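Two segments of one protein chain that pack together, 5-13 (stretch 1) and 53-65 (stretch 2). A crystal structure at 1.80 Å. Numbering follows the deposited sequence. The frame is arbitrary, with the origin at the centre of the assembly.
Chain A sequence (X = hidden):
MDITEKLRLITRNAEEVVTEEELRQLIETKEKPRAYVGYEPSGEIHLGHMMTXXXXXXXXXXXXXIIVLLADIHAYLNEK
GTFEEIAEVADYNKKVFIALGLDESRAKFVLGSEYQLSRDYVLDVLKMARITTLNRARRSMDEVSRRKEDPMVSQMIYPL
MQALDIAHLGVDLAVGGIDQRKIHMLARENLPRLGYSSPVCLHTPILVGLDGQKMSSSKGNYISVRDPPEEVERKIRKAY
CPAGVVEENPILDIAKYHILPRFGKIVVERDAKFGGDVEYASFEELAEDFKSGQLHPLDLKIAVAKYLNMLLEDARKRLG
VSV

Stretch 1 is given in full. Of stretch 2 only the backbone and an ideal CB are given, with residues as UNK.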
ATOM      1  N   GLU A   5      13.191 -31.138  26.548  1.00 50.13           N
ATOM      2  CA  GLU A   5      11.913 -31.734  26.188  1.00 52.69           C
ATOM      3  C   GLU A   5      10.925 -30.739  25.583  1.00 55.22           C
ATOM      4  O   GLU A   5      10.084 -31.112  24.761  1.00 48.95           O
ATOM      5  CB  GLU A   5      11.293 -32.422  27.405  1.00 56.54           C
ATOM      6  CG  GLU A   5      11.006 -31.507  28.572  1.00 67.86           C
ATOM      7  CD  GLU A   5      10.884 -32.267  29.879  1.00 74.12           C
ATOM      8  OE1 GLU A   5      10.099 -33.237  29.935  1.00 77.11           O
ATOM      9  OE2 GLU A   5      11.575 -31.895  30.850  1.00 73.20           O
ATOM     10  N   LYS A   6      11.015 -29.475  25.977  1.00 50.16           N
ATOM     11  CA  LYS A   6      10.108 -28.489  25.412  1.00 52.69           C
ATOM     12  C   LYS A   6      10.565 -28.140  24.009  1.00 47.51           C
ATOM     13  O   LYS A   6       9.754 -27.862  23.128  1.00 47.20           O
ATOM     14  CB  LYS A   6      10.040 -27.247  26.304  1.00 55.94           C
ATOM     15  CG  LYS A   6       9.374 -27.549  27.634  1.00 62.65           C
ATOM     16  CD  LYS A   6       8.102 -28.366  27.403  1.00 59.93           C
ATOM     17  CE  LYS A   6       7.618 -29.070  28.653  1.00 57.66           C
ATOM     18  NZ  LYS A   6       6.444 -29.925  28.331  1.00 54.16           N
ATOM     19  N   LEU A   7      11.874 -28.188  23.803  1.00 44.09           N
ATOM     20  CA  LEU A   7      12.453 -27.900  22.505  1.00 45.33           C
ATOM     21  C   LEU A   7      12.021 -29.004  21.534  1.00 46.46           C
ATOM     22  O   LEU A   7      11.704 -28.737  20.376  1.00 43.92           O
ATOM     23  CB  LEU A   7      13.976 -27.849  22.635  1.00 48.22           C
ATOM     24  CG  LEU A   7      14.776 -26.828  21.822  1.00 55.76           C
ATOM     25  CD1 LEU A   7      14.119 -25.457  21.893  1.00 48.50           C
ATOM     26  CD2 LEU A   7      16.200 -26.764  22.370  1.00 47.40           C
ATOM     27  N   ARG A   8      11.994 -30.244  22.018  1.00 42.96           N
ATOM     28  CA  ARG A   8      11.597 -31.385  21.193  1.00 46.05           C
ATOM     29  C   ARG A   8      10.136 -31.254  20.773  1.00 41.49           C
ATOM     30  O   ARG A   8       9.784 -31.493  19.617  1.00 38.92           O
ATOM     31  CB  ARG A   8      11.781 -32.696  21.968  1.00 53.37           C
ATOM     32  CG  ARG A   8      13.197 -32.939  22.469  1.00 67.88           C
ATOM     33  CD  ARG A   8      14.116 -33.482  21.383  1.00 76.62           C
ATOM     34  NE  ARG A   8      13.884 -34.903  21.124  1.00 84.70           N
ATOM     35  CZ  ARG A   8      14.081 -35.872  22.016  1.00 88.04           C
ATOM     36  NH1 ARG A   8      14.515 -35.579  23.235  1.00 88.32           N
ATOM     37  NH2 ARG A   8      13.845 -37.136  21.689  1.00 86.11           N
ATOM     38  N   LEU A   9       9.292 -30.875  21.727  1.00 38.28           N
ATOM     39  CA  LEU A   9       7.865 -30.710  21.488  1.00 39.19           C
ATOM     40  C   LEU A   9       7.585 -29.533  20.551  1.00 42.53           C
ATOM     41  O   LEU A   9       6.766 -29.636  19.628  1.00 36.21           O
ATOM     42  CB  LEU A   9       7.143 -30.494  22.822  1.00 37.35           C
ATOM     43  CG  LEU A   9       5.664 -30.103  22.785  1.00 43.32           C
ATOM     44  CD1 LEU A   9       4.853 -31.161  22.044  1.00 45.17           C
ATOM     45  CD2 LEU A   9       5.157 -29.930  24.207  1.00 43.02           C
ATOM     46  N   ILE A  10       8.271 -28.421  20.790  1.00 39.23           N
ATOM     47  CA  ILE A  10       8.092 -27.224  19.974  1.00 36.31           C
ATOM     48  C   ILE A  10       8.466 -27.480  18.526  1.00 34.57           C
ATOM     49  O   ILE A  10       7.761 -27.063  17.610  1.00 42.41           O
ATOM     50  CB  ILE A  10       8.954 -26.039  20.493  1.00 33.72           C
ATOM     51  CG1 ILE A  10       8.423 -25.552  21.842  1.00 37.97           C
ATOM     52  CG2 ILE A  10       8.924 -24.892  19.485  1.00 36.64           C
ATOM     53  CD1 ILE A  10       9.277 -24.486  22.486  1.00 47.05           C
ATOM     54  N   THR A  11       9.566 -28.183  18.312  1.00 32.99           N
ATOM     55  CA  THR A  11      10.008 -28.429  16.951  1.00 33.88           C
ATOM     56  C   THR A  11       9.408 -29.657  16.294  1.00 30.73           C
ATOM     57  O   THR A  11       9.681 -29.921  15.124  1.00 37.38           O
ATOM     58  CB  THR A  11      11.529 -28.535  16.889  1.00 41.26           C
ATOM     59  OG1 THR A  11      11.970 -29.579  17.763  1.00 46.32           O
ATOM     60  CG2 THR A  11      12.157 -27.228  17.324  1.00 40.86           C
ATOM     61  N   ARG A  12       8.596 -30.403  17.036  1.00 39.19           N
ATOM     62  CA  ARG A  12       7.975 -31.606  16.486  1.00 35.66           C
ATOM     63  C   ARG A  12       7.145 -31.248  15.262  1.00 38.90           C
ATOM     64  O   ARG A  12       6.307 -30.340  15.306  1.00 30.07           O
ATOM     65  CB  ARG A  12       7.070 -32.279  17.522  1.00 36.37           C
ATOM     66  CG  ARG A  12       6.377 -33.549  17.001  1.00 36.25           C
ATOM     67  CD  ARG A  12       5.559 -34.236  18.094  1.00 42.92           C
ATOM     68  NE  ARG A  12       4.395 -33.453  18.508  1.00 40.16           N
ATOM     69  CZ  ARG A  12       3.641 -33.738  19.566  1.00 45.25           C
ATOM     70  NH1 ARG A  12       2.594 -32.978  19.874  1.00 39.08           N
ATOM     71  NH2 ARG A  12       3.939 -34.783  20.329  1.00 40.24           N
ATOM     72  N   ASN A  13       7.394 -31.968  14.176  1.00 32.86           N
ATOM     73  CA  ASN A  13       6.678 -31.762  12.929  1.00 35.51           C
ATOM     74  C   ASN A  13       6.875 -30.386  12.309  1.00 37.49           C
ATOM     75  O   ASN A  13       6.093 -29.965  11.461  1.00 41.32           O
ATOM     76  CB  ASN A  13       5.189 -32.029  13.131  1.00 28.79           C
ATOM     77  CG  ASN A  13       4.887 -33.512  13.309  1.00 25.74           C
ATOM     78  OD1 ASN A  13       5.653 -34.365  12.860  1.00 34.39           O
ATOM     79  ND2 ASN A  13       3.769 -33.819  13.947  1.00 35.00           N
ATOM     80  N   UNK A  53      -2.690 -25.053  14.107  1.00 33.37           N
ATOM     81  CA  UNK A  53      -3.404 -25.027  15.376  1.00 39.80           C
ATOM     82  C   UNK A  53      -2.735 -26.010  16.332  1.00 41.84           C
ATOM     83  O   UNK A  53      -2.505 -25.697  17.505  1.00 36.65           O
ATOM     84  CB  UNK A  53      -4.884 -25.367  15.185  1.00 39.80           C
ATOM     85  N   UNK A  54      -2.407 -27.193  15.822  1.00 42.08           N
ATOM     86  CA  UNK A  54      -1.758 -28.215  16.640  1.00 42.94           C
ATOM     87  C   UNK A  54      -0.418 -27.707  17.153  1.00 39.67           C
ATOM     88  O   UNK A  54      -0.045 -27.977  18.293  1.00 36.79           O
ATOM     89  CB  UNK A  54      -1.567 -29.507  15.842  1.00 42.94           C
ATOM     90  N   UNK A  55       0.302 -26.956  16.324  1.00 37.26           N
ATOM     91  CA  UNK A  55       1.589 -26.427  16.747  1.00 35.58           C
ATOM     92  C   UNK A  55       1.391 -25.410  17.870  1.00 39.64           C
ATOM     93  O   UNK A  55       2.200 -25.337  18.794  1.00 33.99           O
ATOM     94  CB  UNK A  55       2.325 -25.791  15.566  1.00 35.58           C
ATOM     95  N   UNK A  56       0.313 -24.630  17.803  1.00 33.38           N
ATOM     96  CA  UNK A  56       0.043 -23.661  18.861  1.00 36.47           C
ATOM     97  C   UNK A  56      -0.249 -24.397  20.169  1.00 37.69           C
ATOM     98  O   UNK A  56       0.144 -23.936  21.239  1.00 32.49           O
ATOM     99  CB  UNK A  56      -1.127 -22.752  18.480  1.00 36.47           C
ATOM    100  N   UNK A  57      -0.934 -25.536  20.085  1.00 39.34           N
ATOM    101  CA  UNK A  57      -1.241 -26.319  21.282  1.00 41.32           C
ATOM    102  C   UNK A  57       0.043 -26.917  21.844  1.00 37.90           C
ATOM    103  O   UNK A  57       0.196 -27.040  23.057  1.00 37.95           O
ATOM    104  CB  UNK A  57      -2.256 -27.421  20.970  1.00 41.32           C
ATOM    105  N   UNK A  58       0.968 -27.291  20.965  1.00 38.84           N
ATOM    106  CA  UNK A  58       2.251 -27.827  21.413  1.00 33.42           C
ATOM    107  C   UNK A  58       2.949 -26.712  22.192  1.00 36.37           C
ATOM    108  O   UNK A  58       3.429 -26.920  23.301  1.00 35.92           O
ATOM    109  CB  UNK A  58       3.104 -28.315  20.240  1.00 33.42           C
ATOM    110  N   UNK A  59       2.999 -25.522  21.598  1.00 37.87           N
ATOM    111  CA  UNK A  59       3.656 -24.368  22.216  1.00 34.77           C
ATOM    112  C   UNK A  59       3.059 -23.976  23.559  1.00 40.50           C
ATOM    113  O   UNK A  59       3.787 -23.639  24.498  1.00 41.81           O
ATOM    114  CB  UNK A  59       3.589 -23.169  21.268  1.00 34.77           C
ATOM    115  N   UNK A  60       1.736 -24.012  23.649  1.00 34.12           N
ATOM    116  CA  UNK A  60       1.048 -23.674  24.889  1.00 38.10           C
ATOM    117  C   UNK A  60       1.408 -24.720  25.952  1.00 45.61           C
ATOM    118  O   UNK A  60       1.559 -24.404  27.136  1.00 41.65           O
ATOM    119  CB  UNK A  60      -0.465 -23.604  24.675  1.00 38.10           C
ATOM    120  N   UNK A  61       1.564 -25.966  25.517  1.00 41.38           N
ATOM    121  CA  UNK A  61       1.921 -27.050  26.427  1.00 42.76           C
ATOM    122  C   UNK A  61       3.360 -26.876  26.892  1.00 44.46           C
ATOM    123  O   UNK A  61       3.729 -27.327  27.978  1.00 44.10           O
ATOM    124  CB  UNK A  61       1.734 -28.411  25.755  1.00 42.76           C
ATOM    125  N   UNK A  62       4.172 -26.224  26.065  1.00 39.91           N
ATOM    126  CA  UNK A  62       5.569 -25.985  26.394  1.00 38.08           C
ATOM    127  C   UNK A  62       5.763 -24.681  27.171  1.00 32.33           C
ATOM    128  O   UNK A  62       6.890 -24.231  27.354  1.00 41.04           O
ATOM    129  CB  UNK A  62       6.407 -25.959  25.114  1.00 38.08           C
ATOM    130  N   UNK A  63       4.664 -24.065  27.600  1.00 39.22           N
ATOM    131  CA  UNK A  63       4.774 -22.843  28.382  1.00 43.16           C
ATOM    132  C   UNK A  63       4.617 -21.491  27.705  1.00 47.29           C
ATOM    133  O   UNK A  63       4.685 -20.461  28.379  1.00 41.88           O
ATOM    134  CB  UNK A  63       6.147 -22.853  29.056  1.00 43.16           C
ATOM    135  N   UNK A  64       4.412 -21.476  26.390  1.00 45.15           N
ATOM    136  CA  UNK A  64       4.251 -20.220  25.657  1.00 40.02           C
ATOM    137  C   UNK A  64       2.889 -19.580  25.859  1.00 35.07           C
ATOM    138  O   UNK A  64       1.907 -20.262  26.160  1.00 39.68           O
ATOM    139  CB  UNK A  64       4.480 -20.458  24.163  1.00 40.02           C
ATOM    140  N   UNK A  65       2.854 -18.260  25.684  1.00 39.90           N
ATOM    141  CA  UNK A  65       1.623 -17.477  25.747  1.00 36.88           C
ATOM    142  C   UNK A  65       1.177 -17.579  24.291  1.00 33.03           C
ATOM    143  O   UNK A  65       2.013 -17.461  23.399  1.00 39.22           O
ATOM    144  CB  UNK A  65       1.809 -16.044  26.249  1.00 36.88           C
TER

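The helix of stretch 2 runs nearly antiparallel to that of stretch 1 (169° between axes, 8.7 Å at closest approach), so successive positions meet stretch 1 from its C-terminal end backwards. At position 53 nothing of stretch 1 lies within reach, and the contact sets no preference; it is Val53. Position 54 points toward stretch 1 but across open space, with the guanidinium of Arg12 beyond; a long polar or acidic side chain would suit, and the residue is Gln54.

Position 55 points sideways, and its CB touches nothing. Stretch 1 ends its helix nearby with carbonyl oxygens of Leu9, Ile10 and Arg12 converging, a site for a long donor, lysine or arginine. Lys55 fills it: NZ donates to Ile10 O at 2.8 Å and to Arg12 O at 2.6 Å.

Positions 56 and 57 are out of reach and accept many side chains; they are Leu56 and Met57.

Position 58 points toward stretch 1. Its ideal CB sits 3.8 Å from Leu9 CD1 and 4.7 Å from Arg12 NH1, so a short side chain is favoured, and an acid would answer the guanidinium. Asp58 forms a salt bridge with Arg12, OD2 lying near the guanidinium plane 3.1 Å from NH1, although the hydrogen bond is weak. Its OD1 receives Lys55 NZ at 2.9 Å and also a water that bridges to Arg12 NE, so one carboxylate serves both cations.

At position 59 the ideal CB lies 5.4 Å from Ile10 CG1, leaving room for a branched apolar side chain. Leu59 extends CD2 to 3.8 Å from Ile10 CG2. Position 60 is out of reach; it is Gln60.

Position 61 points sideways, its ideal CB 4.1 Å from Leu9 CD2. An apolar residue or a long polar one with an aliphatic stem could lie here. Glu61 brings CD to 3.7 Å from Leu9 CD2.

Position 62 faces stretch 1 closely: its ideal CB is 3.7 Å from Lys6 CD and 3.9 Å from Ile10 CG1. A small side chain is indicated. Ala62 packs its methyl against both.

At position 63, phi/psi of 98/-2 would jam a CB against the preceding carbonyl oxygen, which calls for glycine; it is Gly63.

Position 64 points toward stretch 1 from a distance, so a large apolar side chain could reach Ile10. Phe64 does, with CE1 3.4 Å from Ile10 CD1. Position 65 is remote; it is Glu65.

Stretch 2 (53-65) VQKLMDLQEAGFE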
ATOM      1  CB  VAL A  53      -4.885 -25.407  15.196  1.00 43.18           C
ATOM      2  CG1 VAL A  53      -5.502 -25.770  16.538  1.00 43.46           C
ATOM      3  CG2 VAL A  53      -5.644 -24.236  14.577  1.00 41.92           C
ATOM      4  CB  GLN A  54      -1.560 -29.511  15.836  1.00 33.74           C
ATOM      5  CG  GLN A  54      -0.790 -30.614  16.586  1.00 37.86           C
ATOM      6  CD  GLN A  54      -1.515 -31.117  17.824  1.00 38.69           C
ATOM      7  OE1 GLN A  54      -0.940 -31.176  18.912  1.00 41.35           O
ATOM      8  NE2 GLN A  54      -2.777 -31.491  17.662  1.00 42.76           N
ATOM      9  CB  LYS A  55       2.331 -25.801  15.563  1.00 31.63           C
ATOM     10  CG  LYS A  55       3.709 -25.251  15.906  1.00 40.76           C
ATOM     11  CD  LYS A  55       4.527 -26.229  16.756  1.00 45.82           C
ATOM     12  CE  LYS A  55       4.760 -27.565  16.059  1.00 37.91           C
ATOM     13  NZ  LYS A  55       5.442 -28.553  16.958  1.00 39.98           N
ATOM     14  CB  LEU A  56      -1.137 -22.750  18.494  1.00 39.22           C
ATOM     15  CG  LEU A  56      -0.843 -21.636  17.478  1.00 40.64           C
ATOM     16  CD1 LEU A  56      -2.097 -20.810  17.248  1.00 39.47           C
ATOM     17  CD2 LEU A  56       0.283 -20.740  17.991  1.00 36.10           C
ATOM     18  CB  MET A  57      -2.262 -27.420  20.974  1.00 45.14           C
ATOM     19  CG  MET A  57      -3.661 -26.884  20.707  1.00 48.34           C
ATOM     20  SD  MET A  57      -4.919 -28.166  20.518  1.00 63.06           S
ATOM     21  CE  MET A  57      -5.480 -28.320  22.199  1.00 65.85           C
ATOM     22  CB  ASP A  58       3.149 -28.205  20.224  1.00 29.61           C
ATOM     23  CG  ASP A  58       2.632 -29.401  19.430  1.00 37.06           C
ATOM     24  OD1 ASP A  58       3.214 -29.691  18.356  1.00 37.43           O
ATOM     25  OD2 ASP A  58       1.664 -30.050  19.874  1.00 38.41           O
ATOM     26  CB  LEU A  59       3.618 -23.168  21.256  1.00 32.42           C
ATOM     27  CG  LEU A  59       4.652 -23.228  20.129  1.00 31.67           C
ATOM     28  CD1 LEU A  59       4.216 -22.361  18.948  1.00 40.18           C
ATOM     29  CD2 LEU A  59       6.000 -22.783  20.665  1.00 35.80           C
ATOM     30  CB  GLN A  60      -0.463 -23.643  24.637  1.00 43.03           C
ATOM     31  CG  GLN A  60      -1.302 -23.062  25.763  1.00 53.30           C
ATOM     32  CD  GLN A  60      -1.449 -24.014  26.929  1.00 53.70           C
ATOM     33  OE1 GLN A  60      -1.840 -25.165  26.751  1.00 52.31           O
ATOM     34  NE2 GLN A  60      -1.141 -23.537  28.132  1.00 55.12           N
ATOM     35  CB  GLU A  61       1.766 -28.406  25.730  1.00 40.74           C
ATOM     36  CG  GLU A  61       2.160 -29.586  26.594  1.00 60.21           C
ATOM     37  CD  GLU A  61       1.963 -30.916  25.893  1.00 73.43           C
ATOM     38  OE1 GLU A  61       2.302 -31.959  26.494  1.00 77.30           O
ATOM     39  OE2 GLU A  61       1.470 -30.918  24.743  1.00 74.74           O
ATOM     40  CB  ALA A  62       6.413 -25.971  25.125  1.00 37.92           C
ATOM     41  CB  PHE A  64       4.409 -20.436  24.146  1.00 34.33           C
ATOM     42  CG  PHE A  64       5.822 -20.440  23.663  1.00 34.49           C
ATOM     43  CD1 PHE A  64       6.705 -21.442  24.045  1.00 36.83           C
ATOM     44  CD2 PHE A  64       6.266 -19.454  22.783  1.00 41.28           C
ATOM     45  CE1 PHE A  64       8.008 -21.464  23.559  1.00 37.34           C
ATOM     46  CE2 PHE A  64       7.566 -19.466  22.289  1.00 36.71           C
ATOM     47  CZ  PHE A  64       8.442 -20.477  22.679  1.00 44.72           C
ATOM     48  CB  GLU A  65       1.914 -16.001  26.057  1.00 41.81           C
ATOM     49  CG  GLU A  65       2.424 -15.697  27.458  1.00 56.17           C
ATOM     50  CD  GLU A  65       2.613 -14.200  27.696  1.00 59.22           C
ATOM     51  OE1 GLU A  65       2.835 -13.804  28.857  1.00 59.33           O
ATOM     52  OE2 GLU A  65       2.546 -13.415  26.724  1.00 46.88           O
TER
HETATM   53  O   HOH W   1       2.972 -31.624  16.631  1.00 37.28           O
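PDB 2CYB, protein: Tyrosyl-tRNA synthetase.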